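Capsid protein (Pseudomonas phage PP7, PDB 2QUD) self-assembles as dimers into a T=3 icosahedral capsid, packages the phage RNA genome by binding its packaging signals, and represses translation of the viral replicase. Local coordinates at residues A[5-10]-A[16-21]; A[20-25]-A[32-37]; A[46-51]-A[57-62]. All coordinates share one frame; numbering follows the deposited sequence. Where two conformers were deposited one is given.

In the fold
The three contacts all reach one antiparallel sheet, whose strands follow one another in chain order. Contact 1 is the N-terminal hairpin, contact 2 joins its second strand to the end of strand 29-32 and the loop after it, and contact 3 is the hairpin of strands 43-50 and 56-68. Contacts 1 and 2 share Thr20 and Glu21, have centres about 8 Å apart and are tied by a salt bridge from Arg17 NE to Glu33 OE2 of 2.8 Å. Contact 3 is centred about 19 Å from either and holds the RNA-binding residues Arg49, Arg58 and Lys62; contact 2 approaches that function through Glu32, whose side chain lies about 3 Å from that of RNA-binding Arg43.

Contact 1: residues A[5-10]-A[16-21]; sequences SKTIVL and TRTLTE
Strands 7-10 and 16-21 of the N-terminal beta hairpin run antiparallel, 160° between their directions, with Ile8-Leu19 and Leu10-Arg17 as hydrogen-bonded pairs and Thr7-Thr20 and Val9-Thr18 as non-hydrogen-bonded ones. The bond from Leu19 N to Ile8 O, 2.9 Å, is almost straight. On the buried face Ile8 lies beside Leu19, its CG2 3.9 Å from Leu19 CB, while Leu10 slants across toward Leu19 CD1 in one of two Leu19 conformers. Phe31 of the next strand packs against Ile8 and Leu19, and Ser106 and Gln112 of the second subunit reach Leu10 and Ile8. The other face is a row of small branched side chains. Thr7 OG1 sits between the backbone N and the carbonyl carbon (chi1 63°), which places CG2 3.8 Å from both Thr18 CG2 and Thr20 OG1. At the open end Lys6 and Glu21 run side by side, yet their charged atoms do not touch. Glu21 OE1 is hydrogen-bonded to Gln29 NE2, whereas Glu21 OE2 accepts from two waters: one accepts from Lys6 NZ in one of two Lys6 conformers, the other from the backbone Lys6 N at 2.9 Å.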
loop_
_atom_site.group_PDB
_atom_site.type_symbol
_atom_site.label_atom_id
_atom_site.label_comp_id
_atom_site.label_asym_id
_atom_site.label_seq_id
_atom_site.Cartn_x
_atom_site.Cartn_y
_atom_site.Cartn_z
ATOM N N SER A 5 -19.966 -15.890 -2.152
ATOM C CA SER A 5 -18.701 -15.344 -2.628
ATOM C C SER A 5 -18.094 -14.464 -1.536
ATOM O O SER A 5 -18.792 -13.677 -0.899
ATOM C CB SER A 5 -18.885 -14.544 -3.917
ATOM O OG SER A 5 -19.181 -15.392 -5.017
ATOM N N LYS A 6 -16.793 -14.613 -1.355
ATOM C CA LYS A 6 -16.017 -13.875 -0.367
ATOM C C LYS A 6 -15.983 -12.391 -0.730
ATOM O O LYS A 6 -15.953 -12.050 -1.882
ATOM C CB LYS A 6 -14.587 -14.433 -0.329
ATOM C CG LYS A 6 -14.486 -15.859 0.195
ATOM C CD LYS A 6 -13.048 -16.190 0.412
ATOM C CE LYS A 6 -12.801 -17.558 1.121
ATOM N NZ LYS A 6 -13.498 -18.779 0.619
ATOM N N THR A 7 -16.011 -11.523 0.272
ATOM C CA THR A 7 -15.907 -10.092 0.043
ATOM C C THR A 7 -14.878 -9.429 0.986
ATOM O O THR A 7 -14.505 -9.952 2.021
ATOM C CB THR A 7 -17.274 -9.375 0.271
ATOM O OG1 THR A 7 -17.664 -9.535 1.648
ATOM C CG2 THR A 7 -18.394 -9.893 -0.668
ATOM N N ILE A 8 -14.490 -8.226 0.595
ATOM C CA ILE A 8 -13.790 -7.270 1.448
ATOM C C ILE A 8 -14.496 -5.908 1.288
ATOM O O ILE A 8 -14.855 -5.522 0.185
ATOM C CB ILE A 8 -12.277 -7.223 1.172
ATOM C CG1 ILE A 8 -11.566 -6.296 2.158
ATOM C CG2 ILE A 8 -11.966 -6.874 -0.245
ATOM C CD1 ILE A 8 -10.036 -6.460 2.176
ATOM N N VAL A 9 -14.809 -5.261 2.420
ATOM C CA VAL A 9 -15.591 -4.021 2.440
ATOM C C VAL A 9 -14.702 -2.855 2.862
ATOM O O VAL A 9 -14.092 -2.890 3.959
ATOM C CB VAL A 9 -16.772 -4.161 3.403
ATOM C CG1 VAL A 9 -17.641 -2.862 3.403
ATOM C CG2 VAL A 9 -17.600 -5.410 3.069
ATOM N N LEU A 10 -14.603 -1.852 1.993
ATOM C CA LEU A 10 -13.850 -0.628 2.240
ATOM C C LEU A 10 -14.848 0.434 2.680
ATOM O O LEU A 10 -15.888 0.610 2.042
ATOM C CB LEU A 10 -13.118 -0.153 0.990
ATOM C CG LEU A 10 -12.220 -1.219 0.311
ATOM C CD1 LEU A 10 -11.390 -0.621 -0.814
ATOM C CD2 LEU A 10 -11.339 -1.946 1.305
ATOM N N THR A 16 -19.599 2.785 1.846
ATOM C CA THR A 16 -18.897 1.505 1.749
ATOM C C THR A 16 -18.798 1.105 0.292
ATOM O O THR A 16 -19.669 1.445 -0.522
ATOM C CB THR A 16 -19.549 0.380 2.583
ATOM O OG1 THR A 16 -20.887 0.183 2.124
ATOM C CG2 THR A 16 -19.530 0.721 4.120
ATOM N N ARG A 17 -17.686 0.425 -0.027
ATOM C CA ARG A 17 -17.373 -0.117 -1.353
ATOM C C ARG A 17 -17.071 -1.583 -1.114
ATOM O O ARG A 17 -16.156 -1.916 -0.354
ATOM C CB ARG A 17 -16.128 0.589 -1.933
ATOM C CG ARG A 17 -16.234 2.124 -2.045
ATOM C CD ARG A 17 -17.167 2.546 -3.122
ATOM N NE ARG A 17 -16.642 2.237 -4.454
ATOM C CZ ARG A 17 -15.757 2.970 -5.131
ATOM N NH1 ARG A 17 -15.257 4.084 -4.646
ATOM N NH2 ARG A 17 -15.360 2.560 -6.325
ATOM N N THR A 18 -17.848 -2.474 -1.743
ATOM C CA THR A 18 -17.696 -3.911 -1.518
ATOM C C THR A 18 -17.004 -4.527 -2.726
ATOM O O THR A 18 -17.485 -4.373 -3.827
ATOM C CB THR A 18 -19.061 -4.587 -1.297
ATOM O OG1 THR A 18 -19.694 -3.990 -0.160
ATOM C CG2 THR A 18 -18.915 -6.107 -1.125
ATOM N N LEU A 19 -15.914 -5.248 -2.483
ATOM C CA LEU A 19 -15.198 -5.966 -3.523
ATOM C C LEU A 19 -15.385 -7.453 -3.313
ATOM O O LEU A 19 -15.069 -7.986 -2.250
ATOM C CB LEU A 19 -13.721 -5.623 -3.521
ATOM C CG LEU A 19 -13.403 -4.225 -4.049
ATOM C CD1 LEU A 19 -13.192 -3.257 -2.893
ATOM C CD2 LEU A 19 -12.191 -4.324 -4.932
ATOM N N THR A 20 -15.861 -8.114 -4.364
ATOM C CA THR A 20 -16.254 -9.530 -4.349
ATOM C C THR A 20 -15.251 -10.386 -5.073
ATOM O O THR A 20 -14.812 -10.032 -6.164
ATOM C CB THR A 20 -17.643 -9.692 -5.031
ATOM O OG1 THR A 20 -18.593 -8.868 -4.328
ATOM C CG2 THR A 20 -18.096 -11.096 -4.999
ATOM N N GLU A 21 -14.917 -11.499 -4.451
ATOM C CA GLU A 21 -13.959 -12.431 -5.057
ATOM C C GLU A 21 -14.552 -13.018 -6.342
ATOM O O GLU A 21 -15.675 -13.554 -6.334
ATOM C CB GLU A 21 -13.586 -13.543 -4.100
ATOM C CG GLU A 21 -12.312 -14.301 -4.463
ATOM C CD GLU A 21 -12.016 -15.410 -3.475
ATOM O OE1 GLU A 21 -10.919 -15.413 -2.846
ATOM O OE2 GLU A 21 -12.859 -16.318 -3.373
HETATM O O HOH W 1 -15.419 -16.515 -3.054
HETATM O O HOH W 2 -12.597 -18.741 -2.268
#

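Contact 2: residues A[20-25]-A[32-37]; sequences TEIQST and EEKVGP
Thr20 and Glu32 form an antiparallel hydrogen-bonded pair where strand 15-24 meets the last residue of strand 29-32; two residues further along, Ile22 and Gln23 both face Ile30 in a classic beta bulge. The tight part is this backbone pair. Thr20 N gives its proton to Glu32 O at 2.8 Å, approaching from above the carbonyl plane, 45° out of it, and Glu32 N returns a bond to Thr20 O of the same length. Beside it Ile22 leans over Glu32: CG1 lies between its own backbone N and carbonyl carbon (chi1 62°), which brings Ile22 CD1 to 4.0 Å from Glu32 CB and OE2. The carboxylate itself is held by two arginines, OE1 by Arg41 and OE2 by the RNA-binding Arg43, an environment that would probably favour its charged form.

The solvent side belongs to Lys34, the centre of an inverse gamma turn in the loop. Side chains still touch here: its extended chain slides past Ile22 in the opposite direction, Lys34 CE 3.6 Å from Ile22 CG2, and crosses Thr20 at about a right angle. The polar links of this exposed lysine to segment 20-25, however, pass through water. One water joins Thr20 OG1 to Lys34 N, and a second donates to Glu21 O and accepts from Lys34 NZ at 2.9 Å.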
loop_
_atom_site.group_PDB
_atom_site.type_symbol
_atom_site.label_atom_id
_atom_site.label_comp_id
_atom_site.label_asym_id
_atom_site.label_seq_id
_atom_site.Cartn_x
_atom_site.Cartn_y
_atom_site.Cartn_z
ATOM N N THR A 20 -15.861 -8.114 -4.364
ATOM C CA THR A 20 -16.254 -9.530 -4.349
ATOM C C THR A 20 -15.251 -10.386 -5.073
ATOM O O THR A 20 -14.812 -10.032 -6.164
ATOM C CB THR A 20 -17.643 -9.692 -5.031
ATOM O OG1 THR A 20 -18.593 -8.868 -4.328
ATOM C CG2 THR A 20 -18.096 -11.096 -4.999
ATOM N N GLU A 21 -14.917 -11.499 -4.451
ATOM C CA GLU A 21 -13.959 -12.431 -5.057
ATOM C C GLU A 21 -14.552 -13.018 -6.342
ATOM O O GLU A 21 -15.675 -13.554 -6.334
ATOM C CB GLU A 21 -13.586 -13.543 -4.100
ATOM C CG GLU A 21 -12.312 -14.301 -4.463
ATOM C CD GLU A 21 -12.016 -15.410 -3.475
ATOM O OE1 GLU A 21 -10.919 -15.413 -2.846
ATOM O OE2 GLU A 21 -12.859 -16.318 -3.373
ATOM N N ILE A 22 -13.803 -12.871 -7.441
ATOM C CA ILE A 22 -14.166 -13.449 -8.734
ATOM C C ILE A 22 -13.212 -14.558 -9.231
ATOM O O ILE A 22 -13.550 -15.293 -10.173
ATOM C CB ILE A 22 -14.352 -12.342 -9.810
ATOM C CG1 ILE A 22 -13.086 -11.557 -10.070
ATOM C CG2 ILE A 22 -15.455 -11.347 -9.326
ATOM C CD1 ILE A 22 -13.118 -10.772 -11.368
ATOM N N GLN A 23 -12.035 -14.667 -8.623
ATOM C CA GLN A 23 -11.029 -15.692 -8.938
ATOM C C GLN A 23 -10.225 -16.011 -7.675
ATOM O O GLN A 23 -9.901 -15.095 -6.907
ATOM C CB GLN A 23 -10.079 -15.194 -10.028
ATOM C CG GLN A 23 -9.166 -16.275 -10.558
ATOM C CD GLN A 23 -8.232 -15.763 -11.601
ATOM O OE1 GLN A 23 -7.030 -15.603 -11.356
ATOM N NE2 GLN A 23 -8.765 -15.493 -12.768
ATOM N N SER A 24 -9.967 -17.311 -7.466
ATOM C CA SER A 24 -9.095 -17.774 -6.408
ATOM C C SER A 24 -8.354 -18.981 -6.978
ATOM O O SER A 24 -8.935 -20.050 -7.131
ATOM C CB SER A 24 -9.883 -18.148 -5.162
ATOM O OG SER A 24 -9.008 -18.609 -4.155
ATOM N N THR A 25 -7.099 -18.797 -7.339
ATOM C CA THR A 25 -6.338 -19.886 -7.941
ATOM C C THR A 25 -5.083 -20.091 -7.099
ATOM O O THR A 25 -4.846 -19.363 -6.130
ATOM C CB THR A 25 -5.931 -19.576 -9.444
ATOM O OG1 THR A 25 -5.126 -18.395 -9.488
ATOM C CG2 THR A 25 -7.153 -19.354 -10.318
ATOM N N GLU A 32 -13.473 -7.898 -7.382
ATOM C CA GLU A 32 -13.970 -6.809 -8.198
ATOM C C GLU A 32 -15.189 -6.171 -7.537
ATOM O O GLU A 32 -15.977 -6.878 -6.905
ATOM C CB GLU A 32 -14.316 -7.365 -9.584
ATOM C CG GLU A 32 -15.259 -6.599 -10.409
ATOM C CD GLU A 32 -15.552 -7.333 -11.682
ATOM O OE1 GLU A 32 -16.670 -7.922 -11.807
ATOM O OE2 GLU A 32 -14.634 -7.301 -12.518
ATOM N N GLU A 33 -15.320 -4.849 -7.702
ATOM C CA GLU A 33 -16.500 -4.178 -7.252
ATOM C C GLU A 33 -17.620 -4.389 -8.282
ATOM O O GLU A 33 -17.562 -3.842 -9.372
ATOM C CB GLU A 33 -16.274 -2.693 -7.036
ATOM C CG GLU A 33 -17.475 -2.044 -6.428
ATOM C CD GLU A 33 -17.364 -0.566 -6.297
ATOM O OE1 GLU A 33 -16.613 0.061 -7.072
ATOM O OE2 GLU A 33 -18.063 -0.025 -5.426
ATOM N N LYS A 34 -18.615 -5.191 -7.923
ATOM C CA LYS A 34 -19.684 -5.573 -8.858
ATOM C C LYS A 34 -20.778 -4.530 -8.922
ATOM O O LYS A 34 -21.911 -4.768 -8.487
ATOM C CB LYS A 34 -20.237 -6.949 -8.515
ATOM C CG LYS A 34 -19.212 -8.019 -8.669
ATOM C CD LYS A 34 -19.886 -9.376 -8.487
ATOM C CE LYS A 34 -18.968 -10.520 -8.814
ATOM N NZ LYS A 34 -19.794 -11.781 -8.787
ATOM N N VAL A 35 -20.408 -3.370 -9.469
ATOM C CA VAL A 35 -21.291 -2.217 -9.645
ATOM C C VAL A 35 -20.992 -1.676 -11.053
ATOM O O VAL A 35 -19.824 -1.664 -11.473
ATOM C CB VAL A 35 -20.987 -1.127 -8.576
ATOM C CG1 VAL A 35 -21.878 0.112 -8.752
ATOM C CG2 VAL A 35 -21.137 -1.712 -7.171
ATOM N N GLY A 36 -22.008 -1.212 -11.765
ATOM C CA GLY A 36 -21.803 -0.627 -13.079
ATOM C C GLY A 36 -21.414 -1.619 -14.172
ATOM O O GLY A 36 -21.424 -2.806 -13.947
ATOM N N PRO A 37 -21.033 -1.131 -15.360
ATOM C CA PRO A 37 -20.666 -2.064 -16.426
ATOM C C PRO A 37 -19.404 -2.804 -16.062
ATOM O O PRO A 37 -18.652 -2.333 -15.220
ATOM C CB PRO A 37 -20.415 -1.170 -17.639
ATOM C CG PRO A 37 -20.256 0.199 -17.102
ATOM C CD PRO A 37 -20.917 0.279 -15.772
HETATM O O HOH W 3 -18.975 -6.234 -5.223
HETATM O O HOH W 4 -17.961 -13.910 -7.945
#

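Contact 3: residues A[46-51]-A[57-62]; sequences ASLRQN and YRVNLK
The beta hairpin of strands 43-50 and 56-68 carries part of the RNA-binding surface, with Arg49, Arg58 and Lys62 among the residues that bind RNA. Its strands run antiparallel at 166°, and within 46-51 and 57-62 two hydrogen-bonded pairs join them, Ser47-Asn60 and Arg49-Arg58; the bond from Ser47 N to Asn60 O measures 2.9 Å.

On the RNA side, one water sits among four protein atoms. It accepts from Ser47 OG at 2.8 Å and from Arg49 NE at 3.2 Å, and donates to Arg58 O at 2.8 Å and to Asn60 OD1 at 2.6 Å. Ser47 OG reaches it from a position between its own backbone N and carbonyl carbon (chi1 64°), and lies close to Asn60 CB. Arg58 is bent at chi2 and chi3, and its end leads away from segment 46-51; its NE forms a salt bridge with Asp85 of strand 76-89.

The opposite face is largely apolar, with Gln50 and Tyr57 at the turn end. Ala46 CB touches Leu61 CD2 at 3.6 Å, and Leu48 slants across Val59, its CD1 3.8 Å from Val59 CG2. Leu116 of the second subunit packs on Leu48, Val59 and Leu61, and its Leu120 on Tyr57, so this face belongs to the dimer interface. Gln50 and Tyr57 lie alongside each other, pointing the same way, with Gln50 CG 3.5 Å from Tyr57 CE1 and the amide plane 21° from that of the ring.

The chemistry thus divides by face: mainly apolar groups meet the second subunit, while on the other side the salt bridge to Asp85 probably helps to orient Arg58, and the water offers Arg49 NE a longer bond in one of its conformers.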
loop_
_atom_site.group_PDB
_atom_site.type_symbol
_atom_site.label_atom_id
_atom_site.label_comp_id
_atom_site.label_asym_id
_atom_site.label_seq_id
_atom_site.Cartn_x
_atom_site.Cartn_y
_atom_site.Cartn_z
ATOM N N ALA A 46 -4.596 -10.088 -5.258
ATOM C CA ALA A 46 -3.841 -10.429 -4.060
ATOM C C ALA A 46 -3.116 -11.777 -4.209
ATOM O O ALA A 46 -3.658 -12.727 -4.748
ATOM C CB ALA A 46 -4.754 -10.428 -2.851
ATOM N N SER A 47 -1.865 -11.812 -3.764
ATOM C CA SER A 47 -1.107 -13.066 -3.731
ATOM C C SER A 47 -0.279 -13.128 -2.462
ATOM O O SER A 47 0.051 -12.112 -1.869
ATOM C CB SER A 47 -0.220 -13.269 -4.948
ATOM O OG SER A 47 0.779 -12.302 -5.029
ATOM N N LEU A 48 0.039 -14.352 -2.075
ATOM C CA LEU A 48 0.819 -14.633 -0.894
ATOM C C LEU A 48 1.690 -15.826 -1.270
ATOM O O LEU A 48 1.154 -16.899 -1.564
ATOM C CB LEU A 48 -0.098 -14.979 0.258
ATOM C CG LEU A 48 0.494 -15.474 1.582
ATOM C CD1 LEU A 48 1.618 -14.566 2.068
ATOM C CD2 LEU A 48 -0.664 -15.597 2.609
ATOM N N ARG A 49 3.004 -15.645 -1.342
ATOM C CA ARG A 49 3.890 -16.763 -1.715
ATOM C C ARG A 49 5.163 -16.775 -0.875
ATOM O O ARG A 49 5.747 -15.713 -0.595
ATOM C CB ARG A 49 4.221 -16.709 -3.219
ATOM C CG ARG A 49 4.955 -15.441 -3.679
ATOM C CD ARG A 49 5.026 -15.320 -5.215
ATOM N NE ARG A 49 3.802 -14.768 -5.833
ATOM C CZ ARG A 49 2.954 -15.407 -6.657
ATOM N NH1 ARG A 49 3.133 -16.676 -7.037
ATOM N NH2 ARG A 49 1.888 -14.753 -7.130
ATOM N N GLN A 50 5.611 -17.980 -0.515
ATOM C CA GLN A 50 6.822 -18.143 0.223
ATOM C C GLN A 50 7.917 -17.855 -0.777
ATOM O O GLN A 50 7.809 -18.202 -1.964
ATOM C CB GLN A 50 7.053 -19.568 0.695
ATOM C CG GLN A 50 6.077 -20.147 1.666
ATOM C CD GLN A 50 6.596 -21.467 2.207
ATOM O OE1 GLN A 50 6.293 -22.542 1.681
ATOM N NE2 GLN A 50 7.436 -21.384 3.223
ATOM N N ASN A 51 9.011 -17.305 -0.292
ATOM C CA ASN A 51 10.233 -17.290 -1.104
ATOM C C ASN A 51 10.817 -18.693 -1.333
ATOM O O ASN A 51 10.408 -19.687 -0.729
ATOM C CB ASN A 51 11.241 -16.275 -0.525
ATOM C CG ASN A 51 11.912 -16.748 0.761
ATOM O OD1 ASN A 51 11.555 -17.786 1.347
ATOM N ND2 ASN A 51 12.926 -15.994 1.195
ATOM N N TYR A 57 7.863 -14.660 3.497
ATOM C CA TYR A 57 6.652 -14.613 2.674
ATOM C C TYR A 57 6.567 -13.254 1.991
ATOM O O TYR A 57 7.062 -12.266 2.524
ATOM C CB TYR A 57 5.405 -14.794 3.541
ATOM C CG TYR A 57 5.361 -16.110 4.273
ATOM C CD1 TYR A 57 4.712 -17.206 3.729
ATOM C CD2 TYR A 57 6.008 -16.276 5.481
ATOM C CE1 TYR A 57 4.705 -18.431 4.392
ATOM C CE2 TYR A 57 5.999 -17.491 6.161
ATOM C CZ TYR A 57 5.345 -18.565 5.606
ATOM O OH TYR A 57 5.333 -19.763 6.270
ATOM N N ARG A 58 5.959 -13.240 0.810
ATOM C CA ARG A 58 5.796 -12.047 0.016
ATOM C C ARG A 58 4.297 -11.899 -0.215
ATOM O O ARG A 58 3.654 -12.800 -0.794
ATOM C CB ARG A 58 6.554 -12.097 -1.300
ATOM C CG ARG A 58 8.076 -12.088 -1.131
ATOM C CD ARG A 58 8.606 -10.715 -0.722
ATOM N NE ARG A 58 8.685 -9.795 -1.860
ATOM C CZ ARG A 58 9.736 -9.661 -2.665
ATOM N NH1 ARG A 58 9.674 -8.777 -3.653
ATOM N NH2 ARG A 58 10.840 -10.404 -2.518
ATOM N N VAL A 59 3.732 -10.804 0.302
ATOM C CA VAL A 59 2.341 -10.413 0.044
ATOM C C VAL A 59 2.331 -9.357 -1.035
ATOM O O VAL A 59 3.055 -8.362 -0.947
ATOM C CB VAL A 59 1.676 -9.800 1.297
ATOM C CG1 VAL A 59 0.310 -9.225 0.950
ATOM C CG2 VAL A 59 1.576 -10.804 2.425
ATOM N N ASN A 60 1.560 -9.585 -2.098
ATOM C CA ASN A 60 1.368 -8.577 -3.116
ATOM C C ASN A 60 -0.102 -8.224 -3.186
ATOM O O ASN A 60 -0.939 -9.120 -3.227
ATOM C CB ASN A 60 1.878 -9.053 -4.470
ATOM C CG ASN A 60 3.378 -9.121 -4.525
ATOM O OD1 ASN A 60 3.976 -10.149 -4.228
ATOM N ND2 ASN A 60 4.009 -8.002 -4.857
ATOM N N LEU A 61 -0.407 -6.929 -3.136
ATOM C CA LEU A 61 -1.754 -6.440 -3.340
ATOM C C LEU A 61 -1.678 -5.412 -4.445
ATOM O O LEU A 61 -0.810 -4.564 -4.418
ATOM C CB LEU A 61 -2.271 -5.750 -2.091
ATOM C CG LEU A 61 -2.305 -6.539 -0.762
ATOM C CD1 LEU A 61 -2.813 -5.664 0.444
ATOM C CD2 LEU A 61 -3.151 -7.808 -0.965
ATOM N N LYS A 62 -2.604 -5.454 -5.401
ATOM C CA LYS A 62 -2.614 -4.496 -6.547
ATOM C C LYS A 62 -4.037 -3.994 -6.701
ATOM O O LYS A 62 -4.929 -4.740 -7.084
ATOM C CB LYS A 62 -2.159 -5.175 -7.841
ATOM C CG LYS A 62 -2.099 -4.296 -9.100
ATOM C CD LYS A 62 -1.507 -5.125 -10.261
ATOM C CE LYS A 62 -1.166 -4.299 -11.480
ATOM N NZ LYS A 62 -0.534 -5.168 -12.515
HETATM O O HOH W 5 3.111 -12.555 -3.572
#